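PDB 1G0D: protein-glutamine gamma-glutamyltransferase 2 from Pagrus major, which catalyses, probably in a calcium-dependent manner, the coupling of protein-bound glutamine side chains to lysines and other primary amines, cross-linking or aminating proteins. Local coordinates for residues R229-G234 and A276-T281; D182-I187 and L283-I288. All coordinates share one frame; numbering follows the deposited sequence.

Interaction 1. Residues R229-G234 and A276-T281; sequences RGVLTG and AAVACT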
loop_
_atom_site.group_PDB
_atom_site.type_symbol
_atom_site.label_atom_id
_atom_site.label_comp_id
_atom_site.label_asym_id
_atom_site.label_seq_id
_atom_site.Cartn_x
_atom_site.Cartn_y
_atom_site.Cartn_z
ATOM N N ARG A 229 10.491 -10.758 -13.036
ATOM C CA ARG A 229 11.220 -10.504 -11.807
ATOM C C ARG A 229 10.464 -9.668 -10.816
ATOM O O ARG A 229 11.008 -9.301 -9.800
ATOM C CB ARG A 229 12.537 -9.839 -12.105
ATOM C CG ARG A 229 13.530 -10.758 -12.775
ATOM C CD ARG A 229 14.896 -10.088 -12.956
ATOM N NE ARG A 229 15.594 -10.630 -14.117
ATOM C CZ ARG A 229 16.883 -10.951 -14.138
ATOM N NH1 ARG A 229 17.622 -10.780 -13.056
ATOM N NH2 ARG A 229 17.440 -11.446 -15.239
ATOM N N GLY A 230 9.200 -9.400 -11.090
ATOM C CA GLY A 230 8.404 -8.566 -10.205
ATOM C C GLY A 230 8.447 -9.116 -8.819
ATOM O O GLY A 230 8.948 -10.210 -8.623
ATOM N N VAL A 231 7.916 -8.393 -7.845
ATOM C CA VAL A 231 7.973 -8.910 -6.493
ATOM C C VAL A 231 6.838 -9.850 -6.160
ATOM O O VAL A 231 7.038 -10.828 -5.423
ATOM C CB VAL A 231 7.990 -7.766 -5.475
ATOM C CG1 VAL A 231 7.832 -8.295 -3.973
ATOM C CG2 VAL A 231 9.252 -7.028 -5.678
ATOM N N LEU A 232 5.650 -9.563 -6.689
ATOM C CA LEU A 232 4.486 -10.392 -6.413
ATOM C C LEU A 232 3.744 -10.801 -7.665
ATOM O O LEU A 232 3.754 -10.110 -8.683
ATOM C CB LEU A 232 3.499 -9.639 -5.538
ATOM C CG LEU A 232 3.765 -9.490 -4.045
ATOM C CD1 LEU A 232 3.009 -8.278 -3.523
ATOM C CD2 LEU A 232 3.344 -10.768 -3.320
ATOM N N THR A 233 3.064 -11.931 -7.555
ATOM C CA THR A 233 2.253 -12.455 -8.625
ATOM C C THR A 233 0.816 -12.128 -8.199
ATOM O O THR A 233 0.431 -12.366 -7.047
ATOM C CB THR A 233 2.467 -13.990 -8.735
ATOM O OG1 THR A 233 3.726 -14.245 -9.367
ATOM C CG2 THR A 233 1.386 -14.638 -9.550
ATOM N N GLY A 234 0.020 -11.559 -9.097
ATOM C CA GLY A 234 -1.344 -11.257 -8.714
ATOM C C GLY A 234 -2.291 -12.404 -9.021
ATOM O O GLY A 234 -2.160 -13.068 -10.048
ATOM N N ALA A 276 0.329 -2.260 -2.712
ATOM C CA ALA A 276 0.492 -0.919 -2.179
ATOM C C ALA A 276 1.333 -0.948 -0.895
ATOM O O ALA A 276 2.306 -0.190 -0.785
ATOM C CB ALA A 276 -0.855 -0.306 -1.929
ATOM N N ALA A 277 0.978 -1.819 0.058
ATOM C CA ALA A 277 1.725 -1.959 1.307
ATOM C C ALA A 277 3.166 -2.297 1.024
ATOM O O ALA A 277 4.029 -1.699 1.609
ATOM C CB ALA A 277 1.163 -3.021 2.118
ATOM N N VAL A 278 3.448 -3.252 0.136
ATOM C CA VAL A 278 4.847 -3.593 -0.184
ATOM C C VAL A 278 5.530 -2.389 -0.862
ATOM O O VAL A 278 6.721 -2.165 -0.694
ATOM C CB VAL A 278 4.909 -4.841 -1.113
ATOM C CG1 VAL A 278 6.291 -5.068 -1.658
ATOM C CG2 VAL A 278 4.473 -6.042 -0.371
ATOM N N ALA A 279 4.790 -1.594 -1.630
ATOM C CA ALA A 279 5.380 -0.405 -2.291
ATOM C C ALA A 279 5.736 0.577 -1.201
ATOM O O ALA A 279 6.795 1.195 -1.241
ATOM C CB ALA A 279 4.373 0.279 -3.285
ATOM N N CYS A 280 4.833 0.723 -0.234
ATOM C CA CYS A 280 5.060 1.618 0.875
ATOM C C CYS A 280 6.297 1.255 1.651
ATOM O O CYS A 280 7.064 2.129 1.973
ATOM C CB CYS A 280 3.893 1.589 1.829
ATOM S SG CYS A 280 3.914 2.889 3.047
ATOM N N THR A 281 6.495 -0.022 1.957
ATOM C CA THR A 281 7.662 -0.475 2.737
ATOM C C THR A 281 8.976 -0.112 2.080
ATOM O O THR A 281 9.923 0.301 2.734
ATOM C CB THR A 281 7.677 -2.002 2.905
ATOM O OG1 THR A 281 6.902 -2.376 4.046
ATOM C CG2 THR A 281 9.059 -2.488 3.142
#
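Val231 and Leu232 meet Val278 in a small, entirely apolar strand-to-helix contact in the buried core of the catalytic domain, where the start of strand 232-234 faces the middle of helix 272-286. No hydrogen bond crosses between the segments, and together they bury just 86 Å² against each other. The nearest CA atoms, those of Val231 and Val278, stay 8.8 Å apart, and only side chains bridge these two segments.

The two methyls of Val278 divide the work. Its CG1 reaches CG1 of Val231 at 4.3 Å, while its CG2 lies 4.1 Å from CD1 of Leu232. This fork follows from the valine torsion: CG1 is anti to the backbone N (chi1 170°), which leaves CG2 anti to the carbonyl carbon, and each branch finds a different partner. The Leu232 and Val278 side chains run at a slant to one another, meeting through single methyls. Successive residues of a fully extended strand would send their side chains to opposite faces. Here both CB atoms are directed at the helix, consistent with the turn at Val231, whose psi of -36° is far from extended.

Ile255 of helix 253-261 touches all three residues, making the cluster a junction of two helices and a strand. Val231 has backbone hydrogen bonds with Met222 and Val267, and Leu232 with Val223, which join the segment to the end of helix 212-223 and to the chain just before the active-site helix.

Leu232 also packs on Val274 and Phe275, and its side chain is about 10 Å from that of the active-site Cys272. A helix with the nucleophilic cysteine at its N-terminal end, packed into the domain core, is the hallmark of the papain-like transglutaminase fold, here with a Cys272, His332 and Asp355 triad.

Interaction 2. Residues D182-I187 and L283-I288; sequences DYVMDI and LRCLGI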
loop_
_atom_site.group_PDB
_atom_site.type_symbol
_atom_site.label_atom_id
_atom_site.label_comp_id
_atom_site.label_asym_id
_atom_site.label_seq_id
_atom_site.Cartn_x
_atom_site.Cartn_y
_atom_site.Cartn_z
ATOM N N ASP A 182 15.804 -6.335 9.568
ATOM C CA ASP A 182 17.055 -6.692 8.934
ATOM C C ASP A 182 17.028 -6.991 7.479
ATOM O O ASP A 182 16.224 -7.802 7.036
ATOM C CB ASP A 182 17.700 -7.871 9.622
ATOM C CG ASP A 182 18.206 -7.524 10.965
ATOM O OD1 ASP A 182 18.896 -8.362 11.573
ATOM O OD2 ASP A 182 17.901 -6.409 11.413
ATOM N N TYR A 183 17.942 -6.336 6.768
ATOM C CA TYR A 183 18.165 -6.510 5.339
ATOM C C TYR A 183 17.118 -6.010 4.358
ATOM O O TYR A 183 17.303 -6.071 3.142
ATOM C CB TYR A 183 18.481 -7.976 5.066
ATOM C CG TYR A 183 19.476 -8.532 6.050
ATOM C CD1 TYR A 183 19.165 -9.633 6.835
ATOM C CD2 TYR A 183 20.710 -7.918 6.241
ATOM C CE1 TYR A 183 20.047 -10.105 7.787
ATOM C CE2 TYR A 183 21.602 -8.378 7.190
ATOM C CZ TYR A 183 21.263 -9.472 7.961
ATOM O OH TYR A 183 22.133 -9.927 8.920
ATOM N N VAL A 184 16.024 -5.475 4.868
ATOM C CA VAL A 184 14.999 -4.976 3.971
ATOM C C VAL A 184 15.555 -3.826 3.107
ATOM O O VAL A 184 15.053 -3.567 2.002
ATOM C CB VAL A 184 13.796 -4.520 4.761
ATOM C CG1 VAL A 184 12.933 -3.628 3.903
ATOM C CG2 VAL A 184 13.031 -5.756 5.269
ATOM N N MET A 185 16.587 -3.133 3.598
ATOM C CA MET A 185 17.154 -2.050 2.823
ATOM C C MET A 185 17.934 -2.652 1.659
ATOM O O MET A 185 17.867 -2.182 0.526
ATOM C CB MET A 185 18.094 -1.207 3.684
ATOM C CG MET A 185 18.854 -0.147 2.896
ATOM S SD MET A 185 20.269 0.537 3.737
ATOM C CE MET A 185 21.411 -0.896 3.690
ATOM N N ASP A 186 18.680 -3.700 1.937
ATOM C CA ASP A 186 19.471 -4.334 0.905
ATOM C C ASP A 186 18.626 -4.904 -0.220
ATOM O O ASP A 186 19.042 -4.863 -1.394
ATOM C CB ASP A 186 20.287 -5.424 1.529
ATOM C CG ASP A 186 21.162 -4.912 2.603
ATOM O OD1 ASP A 186 22.364 -4.827 2.315
ATOM O OD2 ASP A 186 20.661 -4.596 3.714
ATOM N N ILE A 187 17.462 -5.452 0.143
ATOM C CA ILE A 187 16.534 -6.016 -0.837
ATOM C C ILE A 187 15.877 -4.891 -1.647
ATOM O O ILE A 187 15.525 -5.070 -2.814
ATOM C CB ILE A 187 15.391 -6.809 -0.183
ATOM C CG1 ILE A 187 15.924 -8.021 0.583
ATOM C CG2 ILE A 187 14.476 -7.303 -1.251
ATOM C CD1 ILE A 187 14.991 -8.560 1.647
ATOM N N LEU A 283 9.523 2.255 -0.514
ATOM C CA LEU A 283 9.757 3.669 -0.740
ATOM C C LEU A 283 10.069 4.334 0.635
ATOM O O LEU A 283 11.019 5.117 0.777
ATOM C CB LEU A 283 8.537 4.262 -1.466
ATOM C CG LEU A 283 8.314 3.649 -2.868
ATOM C CD1 LEU A 283 6.904 3.904 -3.309
ATOM C CD2 LEU A 283 9.288 4.224 -3.887
ATOM N N ARG A 284 9.303 3.992 1.665
ATOM C CA ARG A 284 9.602 4.529 2.987
ATOM C C ARG A 284 11.066 4.169 3.289
ATOM O O ARG A 284 11.853 5.027 3.619
ATOM C CB ARG A 284 8.657 3.939 4.023
ATOM C CG ARG A 284 7.461 4.809 4.215
ATOM C CD ARG A 284 6.629 4.426 5.413
ATOM N NE ARG A 284 5.294 5.033 5.294
ATOM C CZ ARG A 284 4.364 4.974 6.239
ATOM N NH1 ARG A 284 4.625 4.334 7.369
ATOM N NH2 ARG A 284 3.179 5.562 6.079
ATOM N N CYS A 285 11.454 2.908 3.120
ATOM C CA CYS A 285 12.849 2.503 3.359
ATOM C C CYS A 285 13.867 3.329 2.573
ATOM O O CYS A 285 14.865 3.735 3.123
ATOM C CB CYS A 285 13.066 1.031 3.011
ATOM S SG CYS A 285 14.622 0.332 3.656
ATOM N N LEU A 286 13.640 3.580 1.291
ATOM C CA LEU A 286 14.607 4.347 0.518
ATOM C C LEU A 286 14.565 5.814 0.900
ATOM O O LEU A 286 15.443 6.584 0.515
ATOM C CB LEU A 286 14.359 4.185 -0.986
ATOM C CG LEU A 286 14.544 2.748 -1.481
ATOM C CD1 LEU A 286 14.531 2.695 -3.006
ATOM C CD2 LEU A 286 15.849 2.182 -0.986
ATOM N N GLY A 287 13.534 6.222 1.627
ATOM C CA GLY A 287 13.483 7.614 2.038
ATOM C C GLY A 287 12.439 8.503 1.398
ATOM O O GLY A 287 12.409 9.719 1.642
ATOM N N ILE A 288 11.563 7.946 0.583
ATOM C CA ILE A 288 10.561 8.802 -0.035
ATOM C C ILE A 288 9.303 8.740 0.806
ATOM O O ILE A 288 8.770 7.666 1.022
ATOM C CB ILE A 288 10.255 8.347 -1.494
ATOM C CG1 ILE A 288 11.555 8.322 -2.319
ATOM C CG2 ILE A 288 9.279 9.285 -2.143
ATOM C CD1 ILE A 288 11.373 7.948 -3.802
#
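Cys285, in the last turn of helix 272-286, meets Val184 and Met185 in the first turn of helix 184-193, so the contact joins the C-terminal end of one helix to the N-terminal end of another within the catalytic domain. The thiol makes the approach: SG is 3.6 Å from CA of Met185 and 3.8 Å from its CB. It thus presses on the root of the methionine, against the helix backbone. A looser flank is supplied by Val184, whose CG1 lies 4.3 Å from the same sulfur.

The CB of Cys285 points toward segment 182-187, and with SG anti to the backbone N (chi1 -165°) the sulfur is carried on to Met185 CA. The short side chain fits a close approach, the CA atoms of Met185 and Cys285 being 6.3 Å apart. Met185 takes its remaining length elsewhere: beyond CB the chain leads away from Cys285, bends at chi3 (71°), and the side chain packs on Arg31. No hydrogen bond links the segments.

Both helix ends are well defined. Tyr183 occupies the N-cap position, and its O accepts the bond from Ile187 N at 3.1 Å. At the other end a Schellman motif closes helix 272-286: Ile288 N reaches Leu283 O at 2.9 Å, and Gly287 N reaches Arg284 O at 2.9 Å. Gly287 has a phi of 110°, a backbone shape suited to glycine, which has no side chain to meet the preceding carbonyl oxygen.

Around this junction, Cys188 touches both Cys285 and Leu286, and Leu286 continues along helix 184-193 onto Phe189 and Leu192. Val184 rests on Val253 of helix 253-261, Leu286 also meets Val215 of helix 212-223, and Asp186 forms a salt bridge to Arg31, placing the contact where three further chain regions converge.

In the fold
From the N terminus, the chain first supplies 182-187, at the start of helix 184-193, then runs through a mainly helical region to 229-234. It closes the shorter loop when 276-281 returns to that strand segment in interaction 1, with 41 residues between. Helix 272-286 then carries straight on to 283-288, which closes the longer loop of 95 intervening residues in interaction 2. The loops are therefore nested and do not cross. One helix serves both, its middle meeting strand 232-234 and its C-terminal end meeting helix 184-193. The contacts, about 13 Å apart between centres, also touch directly: Thr281 CG2 lies 4.1 Å from Val184 CG1.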